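Local atomic coordinates of tryptase inhibitor (Rhipicephalus appendiculatus, PDB entry 2UUY), a protein that probably inhibits serine endopeptidases such as tryptase, through a small disulfide-rich domain of the Kunitz type related to tick anticoagulant peptide. Residues K12-Y23 against Y32-M43. Sequence-based numbering, arbitrary orientation. Where two conformers were deposited one is given.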
# COMPACT_ATOMS: atom_id res chain seq x y z
N LYS B 12 5.39 15.24 -3.96
CA LYS B 12 4.91 13.87 -3.90
C LYS B 12 5.56 13.13 -2.74
O LYS B 12 6.78 13.12 -2.58
CB LYS B 12 5.23 13.14 -5.19
CG LYS B 12 4.45 13.67 -6.34
CD LYS B 12 4.90 13.15 -7.71
CE LYS B 12 4.06 13.78 -8.84
NZ LYS B 12 4.20 13.07 -10.14
N GLY B 13 4.75 12.48 -1.92
CA GLY B 13 5.28 11.64 -0.87
C GLY B 13 5.88 10.38 -1.43
O GLY B 13 5.47 9.88 -2.52
N LEU B 14 6.87 9.82 -0.71
CA LEU B 14 7.51 8.55 -1.09
C LEU B 14 6.65 7.37 -0.78
O LEU B 14 6.85 6.34 -1.41
CB LEU B 14 8.89 8.38 -0.41
CG LEU B 14 9.89 9.51 -0.55
CD1 LEU B 14 11.15 9.12 0.19
CD2 LEU B 14 10.08 9.78 -2.02
N CYS B 15 5.76 7.46 0.20
CA CYS B 15 4.89 6.33 0.50
C CYS B 15 3.98 6.03 -0.68
O CYS B 15 3.78 6.87 -1.55
CB CYS B 15 4.07 6.58 1.78
SG CYS B 15 2.47 7.45 1.64
N LYS B 16 3.42 4.83 -0.67
CA LYS B 16 2.60 4.36 -1.78
C LYS B 16 1.10 4.27 -1.49
O LYS B 16 0.37 3.49 -2.10
CB LYS B 16 3.19 3.10 -2.39
CG LYS B 16 4.50 3.39 -3.12
CD LYS B 16 5.19 2.17 -3.60
CE LYS B 16 6.47 2.53 -4.29
NZ LYS B 16 7.26 1.30 -4.69
N ALA B 17 0.60 5.17 -0.63
CA ALA B 17 -0.85 5.34 -0.46
C ALA B 17 -1.39 6.13 -1.64
O ALA B 17 -0.67 6.87 -2.30
CB ALA B 17 -1.16 6.09 0.84
N ARG B 18 -2.70 5.99 -1.89
CA ARG B 18 -3.42 6.89 -2.79
C ARG B 18 -4.53 7.58 -2.02
O ARG B 18 -5.69 7.20 -2.10
CB ARG B 18 -3.95 6.13 -4.02
CG ARG B 18 -4.47 7.05 -5.11
CD ARG B 18 -5.85 7.58 -4.98
NE ARG B 18 -6.86 6.50 -4.96
CZ ARG B 18 -7.49 6.01 -6.03
NH1 ARG B 18 -7.26 6.45 -7.26
NH2 ARG B 18 -8.38 5.04 -5.88
N PHE B 19 -4.15 8.58 -1.24
CA PHE B 19 -5.12 9.49 -0.64
C PHE B 19 -5.60 10.49 -1.68
O PHE B 19 -4.87 10.82 -2.61
CB PHE B 19 -4.49 10.24 0.51
CG PHE B 19 -3.96 9.38 1.60
CD1 PHE B 19 -4.81 8.55 2.31
CD2 PHE B 19 -2.64 9.44 2.00
CE1 PHE B 19 -4.33 7.77 3.34
CE2 PHE B 19 -2.15 8.65 3.03
CZ PHE B 19 -3.02 7.82 3.70
N THR B 20 -6.82 10.99 -1.49
CA THR B 20 -7.37 12.07 -2.30
C THR B 20 -7.32 13.34 -1.48
O THR B 20 -7.96 13.42 -0.43
CB THR B 20 -8.81 11.75 -2.73
OG1 THR B 20 -8.80 10.57 -3.52
CG2 THR B 20 -9.41 12.91 -3.52
N ARG B 21 -6.55 14.32 -1.93
CA ARG B 21 -6.42 15.60 -1.22
C ARG B 21 -6.69 16.74 -2.18
O ARG B 21 -6.43 16.64 -3.36
CB ARG B 21 -5.01 15.78 -0.67
CG ARG B 21 -4.50 14.64 0.15
CD ARG B 21 -5.28 14.42 1.38
NE ARG B 21 -5.16 15.54 2.29
CZ ARG B 21 -5.74 15.60 3.47
NH1 ARG B 21 -6.52 14.62 3.87
NH2 ARG B 21 -5.54 16.66 4.25
N TYR B 22 -7.18 17.85 -1.65
CA TYR B 22 -7.45 19.04 -2.44
C TYR B 22 -6.50 20.13 -1.99
O TYR B 22 -6.43 20.44 -0.82
CB TYR B 22 -8.92 19.46 -2.25
CG TYR B 22 -9.89 18.38 -2.67
CD1 TYR B 22 -10.25 18.24 -3.98
CD2 TYR B 22 -10.38 17.47 -1.75
CE1 TYR B 22 -11.11 17.23 -4.38
CE2 TYR B 22 -11.25 16.50 -2.13
CZ TYR B 22 -11.59 16.37 -3.47
OH TYR B 22 -12.44 15.32 -3.83
N TYR B 23 -5.75 20.68 -2.95
CA TYR B 23 -4.77 21.73 -2.67
C TYR B 23 -5.10 22.96 -3.49
O TYR B 23 -5.47 22.89 -4.66
CB TYR B 23 -3.37 21.27 -3.08
CG TYR B 23 -2.66 20.30 -2.19
CD1 TYR B 23 -1.65 20.73 -1.37
CD2 TYR B 23 -2.91 18.93 -2.26
CE1 TYR B 23 -0.92 19.86 -0.61
CE2 TYR B 23 -2.16 18.04 -1.51
CZ TYR B 23 -1.19 18.50 -0.69
OH TYR B 23 -0.43 17.59 0.02
N TYR B 32 -5.42 16.03 -5.87
CA TYR B 32 -4.16 15.29 -5.95
C TYR B 32 -4.41 13.91 -5.36
O TYR B 32 -5.06 13.78 -4.33
CB TYR B 32 -3.05 16.05 -5.21
CG TYR B 32 -2.59 17.22 -6.03
CD1 TYR B 32 -1.58 17.07 -6.96
CD2 TYR B 32 -3.22 18.45 -5.95
CE1 TYR B 32 -1.20 18.11 -7.78
CE2 TYR B 32 -2.86 19.49 -6.75
CZ TYR B 32 -1.83 19.33 -7.64
OH TYR B 32 -1.48 20.39 -8.45
N GLU B 33 -3.92 12.89 -6.05
CA GLU B 33 -4.10 11.50 -5.65
C GLU B 33 -2.74 10.86 -5.47
O GLU B 33 -1.94 10.82 -6.43
CB GLU B 33 -4.85 10.75 -6.73
CG GLU B 33 -6.28 11.17 -6.95
CD GLU B 33 -6.82 10.42 -8.15
OE1 GLU B 33 -7.29 9.30 -7.96
OE2 GLU B 33 -6.66 10.88 -9.30
N GLY B 34 -2.43 10.39 -4.26
CA GLY B 34 -1.12 9.83 -3.99
C GLY B 34 -0.80 9.99 -2.53
O GLY B 34 -1.68 10.04 -1.68
N CYS B 35 0.50 10.00 -2.22
CA CYS B 35 0.94 10.06 -0.84
C CYS B 35 1.06 11.50 -0.39
O CYS B 35 2.14 12.07 -0.27
CB CYS B 35 2.32 9.37 -0.70
SG CYS B 35 2.92 9.37 0.99
N TYR B 36 -0.09 12.08 -0.18
CA TYR B 36 -0.20 13.51 0.15
C TYR B 36 -0.85 13.61 1.49
O TYR B 36 -1.94 13.05 1.68
CB TYR B 36 -1.04 14.23 -0.90
CG TYR B 36 -0.46 14.26 -2.26
CD1 TYR B 36 0.61 15.11 -2.57
CD2 TYR B 36 -0.96 13.45 -3.25
CE1 TYR B 36 1.14 15.12 -3.84
CE2 TYR B 36 -0.45 13.49 -4.52
CZ TYR B 36 0.59 14.34 -4.82
OH TYR B 36 1.09 14.38 -6.09
N THR B 37 -0.22 14.38 2.39
CA THR B 37 -0.71 14.65 3.73
C THR B 37 -1.17 16.10 3.88
O THR B 37 -1.86 16.41 4.86
CB THR B 37 0.38 14.39 4.82
OG1 THR B 37 1.52 15.20 4.55
CG2 THR B 37 0.80 12.94 4.85
N GLY B 38 -0.81 16.97 2.96
CA GLY B 38 -1.22 18.37 3.02
C GLY B 38 -2.56 18.60 2.38
O GLY B 38 -3.34 17.68 2.11
N GLY B 39 -2.85 19.84 2.08
CA GLY B 39 -4.14 20.20 1.55
C GLY B 39 -5.26 19.83 2.49
O GLY B 39 -5.08 19.74 3.70
N TYR B 40 -6.40 19.54 1.88
CA TYR B 40 -7.63 19.31 2.63
C TYR B 40 -8.27 18.02 2.15
O TYR B 40 -8.17 17.64 0.97
CB TYR B 40 -8.60 20.50 2.49
CG TYR B 40 -8.14 21.79 3.13
CD1 TYR B 40 -8.60 22.17 4.38
CD2 TYR B 40 -7.26 22.63 2.47
CE1 TYR B 40 -8.19 23.35 4.96
CE2 TYR B 40 -6.83 23.82 3.05
CZ TYR B 40 -7.31 24.18 4.30
OH TYR B 40 -6.91 25.37 4.89
N SER B 41 -8.97 17.33 3.04
CA SER B 41 -9.70 16.14 2.57
C SER B 41 -11.00 16.48 1.92
O SER B 41 -11.53 15.65 1.19
CB SER B 41 -9.93 15.10 3.65
OG SER B 41 -10.66 15.65 4.70
N ARG B 42 -11.55 17.68 2.19
CA ARG B 42 -12.81 18.10 1.59
C ARG B 42 -12.53 19.26 0.64
O ARG B 42 -11.86 20.23 1.00
CB ARG B 42 -13.82 18.53 2.65
CG ARG B 42 -14.63 17.38 3.26
CD ARG B 42 -13.91 16.56 4.32
NE ARG B 42 -13.48 17.44 5.42
CZ ARG B 42 -14.18 17.72 6.52
NH1 ARG B 42 -15.36 17.16 6.75
NH2 ARG B 42 -13.66 18.57 7.40
N MET B 43 -13.05 19.17 -0.57
CA MET B 43 -12.93 20.22 -1.56
C MET B 43 -13.42 21.56 -1.04
O MET B 43 -12.76 22.59 -1.25
CB MET B 43 -13.69 19.83 -2.83
CG MET B 43 -13.71 20.91 -3.87
SD MET B 43 -12.12 21.43 -4.49
CE MET B 43 -11.92 20.48 -5.97
O HOH W 1 2.77 10.42 -3.78
O HOH W 2 -10.53 13.26 0.37
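Phe19 and Arg21 pair with Gly34 and Tyr32 through two antiparallel hydrogen-bonded pairs; the bond from Arg21 N to Tyr32 O is 2.9 Å long and almost straight at 175°. Gly34 suits its place because, at its backbone angles, a CB would be pressed against the preceding carbonyl and Tyr36 CE2. Beyond Tyr32, residues 38-41 return to the same strand: Tyr22 and Tyr40 exchange two bonds, and a water joins Thr20 O to Ser41 O.

Arg21 fastens this returning loop. Bends at chi2 and chi3 (-65°) curl its chain past Tyr36 and bring NE 2.8 Å from Gly38 O, which lies close to the guanidinium plane, while NH2 adds weak bonds to the Gly38 and Gly39 carbonyls. The Tyr40-Ser41 peptide lies over one guanidinium face. With an alanine here, both glycine carbonyls are likely to lose these donors and the loop to be freer to shift. Glu33, on the sheet face it shares with Thr20, meets Arg18, just before the strand, in a 2.9 Å salt bridge from OE1 to NH1; Arg18 NH2 also hydrogen-bonds to the backbone of another protein's chain.

Among the rings, Tyr23 turns an edge toward the face of Tyr36, with planes at 72°, and crosses Tyr32. Gly39 CA makes a CH-pi contact over the Tyr23 face, 3.8 Å from the ring centroid, where a side chain would collide. Met43 CB makes another over the Tyr22 face, and Tyr22 CD1 meets Met43 CE at 3.4 Å.

The Cys15-Cys35 disulfide ties the 12-18 loop to the end of the hairpin, helped by a water between Gly13 O and Cys35 N. This loop lies against the other protein, consistent with an inhibitory loop held on its target. Pro10 packs on the tyrosine cluster beside hairpin 19-25/28-34, while Tyr22 and Tyr40 reach Cys46 in helix 43-47.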